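Local coordinates for protein alpha-glucosidase (Bacteroides thetaiotaomicron, PDB 5XFM) that hydrolyses glycosidic bonds as a family 97 glycoside hydrolase, acting as a bifunctional beta-L-arabinopyranosidase and alpha-galactosidase, at residues A[292-297]-A[447-452]; A[429-434]-A[524-529]. The protein carries 1 engineered substitution. One frame throughout, in Å; residues are numbered along the deposited sequence.

Contact 1 of 2, residues A[292-297]-A[447-452]; sequences YRFGRG and NYVGSE. With CA (calcium ion), chain E.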
loop_
_atom_site.group_PDB
_atom_site.type_symbol
_atom_site.label_atom_id
_atom_site.label_comp_id
_atom_site.label_asym_id
_atom_site.label_seq_id
_atom_site.Cartn_x
_atom_site.Cartn_y
_atom_site.Cartn_z
ATOM N N TYR A 292 18.670 5.605 -7.888
ATOM C CA TYR A 292 17.460 5.355 -8.667
ATOM C C TYR A 292 16.650 6.630 -8.818
ATOM O O TYR A 292 16.369 7.327 -7.842
ATOM C CB TYR A 292 16.619 4.255 -8.025
ATOM C CG TYR A 292 17.266 2.890 -8.101
ATOM C CD1 TYR A 292 17.427 2.238 -9.317
ATOM C CD2 TYR A 292 17.730 2.264 -6.961
ATOM C CE1 TYR A 292 18.022 0.995 -9.388
ATOM C CE2 TYR A 292 18.330 1.024 -7.022
ATOM C CZ TYR A 292 18.471 0.394 -8.232
ATOM O OH TYR A 292 19.067 -0.846 -8.279
ATOM N N ARG A 293 16.293 6.931 -10.059
ATOM C CA ARG A 293 15.594 8.160 -10.388
ATOM C C ARG A 293 14.095 7.906 -10.528
ATOM O O ARG A 293 13.667 7.063 -11.313
ATOM C CB ARG A 293 16.171 8.756 -11.674
ATOM C CG ARG A 293 15.545 10.070 -12.117
ATOM C CD ARG A 293 16.076 10.476 -13.490
ATOM N NE ARG A 293 15.523 11.743 -13.960
ATOM C CZ ARG A 293 15.809 12.286 -15.139
ATOM N NH1 ARG A 293 16.649 11.677 -15.965
ATOM N NH2 ARG A 293 15.267 13.444 -15.490
ATOM N N PHE A 294 13.298 8.613 -9.733
ATOM C CA PHE A 294 11.857 8.418 -9.774
ATOM C C PHE A 294 11.200 9.473 -10.656
ATOM O O PHE A 294 11.860 10.407 -11.116
ATOM C CB PHE A 294 11.273 8.459 -8.358
ATOM C CG PHE A 294 12.096 7.711 -7.350
ATOM C CD1 PHE A 294 12.402 6.370 -7.541
ATOM C CD2 PHE A 294 12.555 8.342 -6.207
ATOM C CE1 PHE A 294 13.164 5.682 -6.615
ATOM C CE2 PHE A 294 13.309 7.654 -5.273
ATOM C CZ PHE A 294 13.613 6.322 -5.479
ATOM N N GLY A 295 9.903 9.320 -10.898
ATOM C CA GLY A 295 9.178 10.293 -11.691
ATOM C C GLY A 295 7.912 9.809 -12.364
ATOM O O GLY A 295 7.121 9.061 -11.787
ATOM N N ARG A 296 7.762 10.192 -13.626
ATOM C CA ARG A 296 6.494 10.084 -14.332
ATOM C C ARG A 296 6.662 9.271 -15.598
ATOM O O ARG A 296 7.694 9.350 -16.269
ATOM C CB ARG A 296 5.950 11.469 -14.693
ATOM C CG ARG A 296 5.461 12.313 -13.535
ATOM C CD ARG A 296 6.609 13.038 -12.857
ATOM N NE ARG A 296 7.431 13.774 -13.811
ATOM C CZ ARG A 296 7.189 15.018 -14.212
ATOM N NH1 ARG A 296 6.136 15.678 -13.747
ATOM N NH2 ARG A 296 8.003 15.601 -15.082
ATOM N N GLY A 297 5.653 8.468 -15.910
ATOM C CA GLY A 297 5.679 7.664 -17.112
ATOM C C GLY A 297 4.437 7.836 -17.960
ATOM O O GLY A 297 3.371 8.199 -17.461
ATOM N N ASN A 447 15.414 -0.656 -4.226
ATOM C CA ASN A 447 14.969 -0.507 -5.616
ATOM C C ASN A 447 13.481 -0.798 -5.819
ATOM O O ASN A 447 12.990 -0.825 -6.943
ATOM C CB ASN A 447 15.808 -1.398 -6.542
ATOM C CG ASN A 447 15.804 -2.859 -6.119
ATOM O OD1 ASN A 447 15.863 -3.181 -4.928
ATOM N ND2 ASN A 447 15.757 -3.747 -7.096
ATOM N N TYR A 448 12.761 -0.987 -4.720
ATOM C CA TYR A 448 11.321 -1.174 -4.790
ATOM C C TYR A 448 10.628 0.153 -5.083
ATOM O O TYR A 448 10.839 1.132 -4.382
ATOM C CB TYR A 448 10.793 -1.782 -3.488
ATOM C CG TYR A 448 9.292 -1.736 -3.390
ATOM C CD1 TYR A 448 8.499 -2.595 -4.146
ATOM C CD2 TYR A 448 8.663 -0.825 -2.555
ATOM C CE1 TYR A 448 7.122 -2.549 -4.072
ATOM C CE2 TYR A 448 7.288 -0.771 -2.473
ATOM C CZ TYR A 448 6.523 -1.635 -3.230
ATOM O OH TYR A 448 5.153 -1.572 -3.143
ATOM N N VAL A 449 9.821 0.202 -6.141
ATOM C CA VAL A 449 9.157 1.459 -6.487
ATOM C C VAL A 449 7.634 1.342 -6.658
ATOM O O VAL A 449 7.036 2.062 -7.460
ATOM C CB VAL A 449 9.764 2.077 -7.760
ATOM C CG1 VAL A 449 11.221 2.477 -7.504
ATOM C CG2 VAL A 449 9.651 1.121 -8.942
ATOM N N GLY A 450 7.006 0.445 -5.899
ATOM C CA GLY A 450 5.559 0.415 -5.844
ATOM C C GLY A 450 4.889 -0.899 -6.187
ATOM O O GLY A 450 5.489 -1.778 -6.807
ATOM N N SER A 451 3.622 -1.005 -5.795
ATOM C CA SER A 451 2.833 -2.222 -5.956
ATOM C C SER A 451 1.403 -1.901 -6.381
ATOM O O SER A 451 0.898 -0.802 -6.128
ATOM C CB SER A 451 2.793 -3.016 -4.645
ATOM O OG SER A 451 4.048 -3.585 -4.333
ATOM N N GLU A 452 0.736 -2.863 -7.005
ATOM C CA GLU A 452 -0.668 -2.669 -7.353
ATOM C C GLU A 452 -1.492 -2.958 -6.089
ATOM O O GLU A 452 -1.786 -2.044 -5.320
ATOM C CB GLU A 452 -1.076 -3.562 -8.533
ATOM C CG GLU A 452 -2.455 -3.259 -9.145
ATOM C CD GLU A 452 -2.807 -4.230 -10.263
ATOM O OE1 GLU A 452 -2.337 -5.388 -10.206
ATOM O OE2 GLU A 452 -3.547 -3.843 -11.197
HETATM CA CA CA E . -3.999 -6.002 -12.192
HETATM O O HOH W 1 -2.932 -8.107 -12.245
HETATM O O HOH W 2 -5.777 -7.657 -12.800
HETATM O O HOH W 3 -4.961 -6.793 -14.752
HETATM O O HOH W 4 -2.192 -5.380 -13.666
#
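Tyr292 and Phe294 both carry CG anti to their own carbonyl carbon (chi1 -69° and -43°), and these torsions bring the two rings over to segment 447-452. The Tyr292 ring lies alongside Asn447, the two side chains pointing the same way and their flat groups 27° apart. Contact is made through the methylene: Asn447 CB sits 3.5 Å from Tyr292 CE2 and 3.7 Å from Tyr292 OH, while the polar ends bond to other residues, the phenol to Asp424 and the amide to Tyr286, Leu420 and Leu428. Further along, Phe294 CE1 meets the CG1 methyl of Val449 at 3.9 Å, and the carbonyl O of Tyr292 stands 3.7 Å above the plane of the Phe294 ring, over its centre. These contacts join the loop leading into strand 295-299, the first of a TIM-type barrel, to the start of the sixth, 448-451; no hydrogen bond joins the two segments. Within 447-452, Tyr448 OH and Ser451 OG share a hydrogen bond of 2.6 Å. At the other end of this segment Glu452 holds the calcium ion with both carboxylate oxygens, OE2 at 2.4 Å and OE1 at 2.7 Å, in a site completed by Glu174, Glu458 and four waters.

Contact 2 of 2, residues A[429-434]-A[524-529]; sequences MVIFHG and NPVQNF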
loop_
_atom_site.group_PDB
_atom_site.type_symbol
_atom_site.label_atom_id
_atom_site.label_comp_id
_atom_site.label_asym_id
_atom_site.label_seq_id
_atom_site.Cartn_x
_atom_site.Cartn_y
_atom_site.Cartn_z
ATOM N N MET A 429 14.824 -0.736 -11.226
ATOM C CA MET A 429 13.694 -0.520 -10.337
ATOM C C MET A 429 12.610 -1.557 -10.622
ATOM O O MET A 429 12.509 -2.075 -11.738
ATOM C CB MET A 429 13.138 0.897 -10.489
ATOM C CG MET A 429 14.105 1.975 -10.107
ATOM S SD MET A 429 13.469 3.639 -10.385
ATOM C CE MET A 429 13.850 3.817 -12.134
ATOM N N VAL A 430 11.794 -1.848 -9.613
ATOM C CA VAL A 430 10.753 -2.862 -9.744
ATOM C C VAL A 430 9.370 -2.401 -9.284
ATOM O O VAL A 430 9.203 -1.960 -8.155
ATOM C CB VAL A 430 11.123 -4.133 -8.960
ATOM C CG1 VAL A 430 9.964 -5.112 -8.957
ATOM C CG2 VAL A 430 12.357 -4.771 -9.554
ATOM N N ILE A 431 8.395 -2.494 -10.186
ATOM C CA ILE A 431 6.982 -2.356 -9.839
ATOM C C ILE A 431 6.342 -3.736 -9.790
ATOM O O ILE A 431 6.597 -4.557 -10.671
ATOM C CB ILE A 431 6.208 -1.494 -10.860
ATOM C CG1 ILE A 431 6.743 -0.067 -10.906
ATOM C CG2 ILE A 431 4.721 -1.482 -10.537
ATOM C CD1 ILE A 431 6.114 0.766 -11.998
ATOM N N PHE A 432 5.530 -4.008 -8.769
ATOM C CA PHE A 432 4.761 -5.250 -8.753
ATOM C C PHE A 432 3.295 -5.013 -9.093
ATOM O O PHE A 432 2.697 -4.027 -8.667
ATOM C CB PHE A 432 4.846 -5.948 -7.402
ATOM C CG PHE A 432 6.201 -6.488 -7.092
ATOM C CD1 PHE A 432 6.880 -7.262 -8.017
ATOM C CD2 PHE A 432 6.797 -6.234 -5.870
ATOM C CE1 PHE A 432 8.127 -7.762 -7.731
ATOM C CE2 PHE A 432 8.047 -6.735 -5.581
ATOM C CZ PHE A 432 8.712 -7.497 -6.509
ATOM N N HIS A 433 2.728 -5.938 -9.863
ATOM C CA HIS A 433 1.301 -5.949 -10.160
ATOM C C HIS A 433 0.751 -7.357 -9.961
ATOM O O HIS A 433 1.517 -8.323 -9.897
ATOM C CB HIS A 433 1.032 -5.469 -11.586
ATOM C CG HIS A 433 0.777 -3.999 -11.691
ATOM N ND1 HIS A 433 -0.404 -3.484 -12.183
ATOM C CD2 HIS A 433 1.545 -2.933 -11.370
ATOM C CE1 HIS A 433 -0.353 -2.165 -12.152
ATOM N NE2 HIS A 433 0.821 -1.806 -11.663
ATOM N N GLY A 434 -0.571 -7.469 -9.859
ATOM C CA GLY A 434 -1.232 -8.750 -9.663
ATOM C C GLY A 434 -0.645 -9.408 -8.444
ATOM O O GLY A 434 -0.309 -10.593 -8.462
ATOM N N ASN A 524 2.747 7.213 -5.154
ATOM C CA ASN A 524 3.645 6.170 -5.656
ATOM C C ASN A 524 4.846 6.838 -6.334
ATOM O O ASN A 524 4.671 7.782 -7.106
ATOM C CB ASN A 524 2.919 5.230 -6.624
ATOM C CG ASN A 524 3.661 3.912 -6.836
ATOM O OD1 ASN A 524 4.511 3.796 -7.719
ATOM N ND2 ASN A 524 3.345 2.919 -6.015
ATOM N N PRO A 525 6.066 6.344 -6.062
ATOM C CA PRO A 525 7.313 6.992 -6.494
ATOM C C PRO A 525 7.443 7.127 -8.018
ATOM O O PRO A 525 7.876 8.163 -8.527
ATOM C CB PRO A 525 8.399 6.046 -5.964
ATOM C CG PRO A 525 7.728 5.190 -4.962
ATOM C CD PRO A 525 6.322 5.063 -5.385
ATOM N N VAL A 526 7.066 6.075 -8.733
ATOM C CA VAL A 526 7.040 6.097 -10.190
ATOM C C VAL A 526 5.587 6.053 -10.653
ATOM O O VAL A 526 4.940 5.008 -10.580
ATOM C CB VAL A 526 7.828 4.912 -10.790
ATOM C CG1 VAL A 526 7.651 4.849 -12.300
ATOM C CG2 VAL A 526 9.304 5.012 -10.421
ATOM N N GLN A 527 5.068 7.189 -11.108
ATOM C CA GLN A 527 3.670 7.259 -11.521
ATOM C C GLN A 527 3.516 7.070 -13.020
ATOM O O GLN A 527 3.982 7.888 -13.810
ATOM C CB GLN A 527 3.039 8.596 -11.116
ATOM C CG GLN A 527 2.915 8.850 -9.613
ATOM C CD GLN A 527 1.746 8.134 -8.955
ATOM O OE1 GLN A 527 1.350 7.042 -9.363
ATOM N NE2 GLN A 527 1.179 8.760 -7.933
ATOM N N ASN A 528 2.834 5.998 -13.401
ATOM C CA ASN A 528 2.412 5.811 -14.781
ATOM C C ASN A 528 0.950 6.233 -14.892
ATOM O O ASN A 528 0.045 5.424 -14.690
ATOM C CB ASN A 528 2.608 4.361 -15.230
ATOM C CG ASN A 528 4.049 3.890 -15.064
ATOM O OD1 ASN A 528 4.967 4.416 -15.695
ATOM N ND2 ASN A 528 4.248 2.889 -14.214
ATOM N N PHE A 529 0.740 7.525 -15.130
ATOM C CA PHE A 529 -0.598 8.096 -15.239
ATOM C C PHE A 529 -1.312 7.636 -16.497
ATOM O O PHE A 529 -0.676 7.214 -17.470
ATOM C CB PHE A 529 -0.538 9.626 -15.208
ATOM C CG PHE A 529 -0.036 10.186 -13.910
ATOM C CD1 PHE A 529 1.129 10.932 -13.865
ATOM C CD2 PHE A 529 -0.725 9.950 -12.730
ATOM C CE1 PHE A 529 1.592 11.440 -12.672
ATOM C CE2 PHE A 529 -0.269 10.455 -11.536
ATOM C CZ PHE A 529 0.891 11.206 -11.505
#
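Ile431 and Asn528 approach from opposite directions, and the terminal methyl of Ile431, CD1, comes within 3.6 Å of the amide nitrogen Asn528 ND2, a van der Waals contact. Each has its longer branch or amide anti to its own carbonyl carbon, and the Ile431 chain then runs on extended (chi2 174°), which carries CD1 across to segment 524-529. The same methyl also reaches Val526, standing 4.4 Å from Val526 CG1. The other methyl of that valine faces Met429: Met429 SD and Val526 CG2 are 4.4 Å apart, so the valine spreads its two branches between the two residues of the opposing strand. Met429, Ile431 and Val526 all send their CB toward the other segment. With the strand axes 10.0 Å apart at closest approach and no hydrogen bond across, side chains alone span the gap. Val449 touches Met429, Ile431 and Val526, adding a further apolar group to the cluster, and all four residues that touch across the contact are buried. The N-to-C directions of strands 429-432 and 526-528 differ by 53°, a splay that accords with two non-adjacent staves of a barrel wall. Inward-pointing side chains meeting across the interior in this way form the core of a TIM-type (beta/alpha) barrel.

How the contacts relate
Contacts 1 and 2 have centres about 5 Å apart and share one parallel sheet, within the catalytic-type barrel of a family 97 glycoside hydrolase. Strand 295-299 neighbours 526-528, and 429-432 neighbours 448-451, so each contact joins one member of either pair across the barrel. Along the chain the segments alternate: 292-297, 429-434, 447-452, 524-529. Two probable hydrogen bonds connect the contacts: Gly297 N to Gln527 O at 2.7 Å, between adjacent strands, and Gly434 N to Glu452 OE1 at 2.8 Å, beyond the ends of the other pair. The second ties the end of segment 429-434 to a calcium ligand, linking the wall of the barrel to the metal site at that end of the strands.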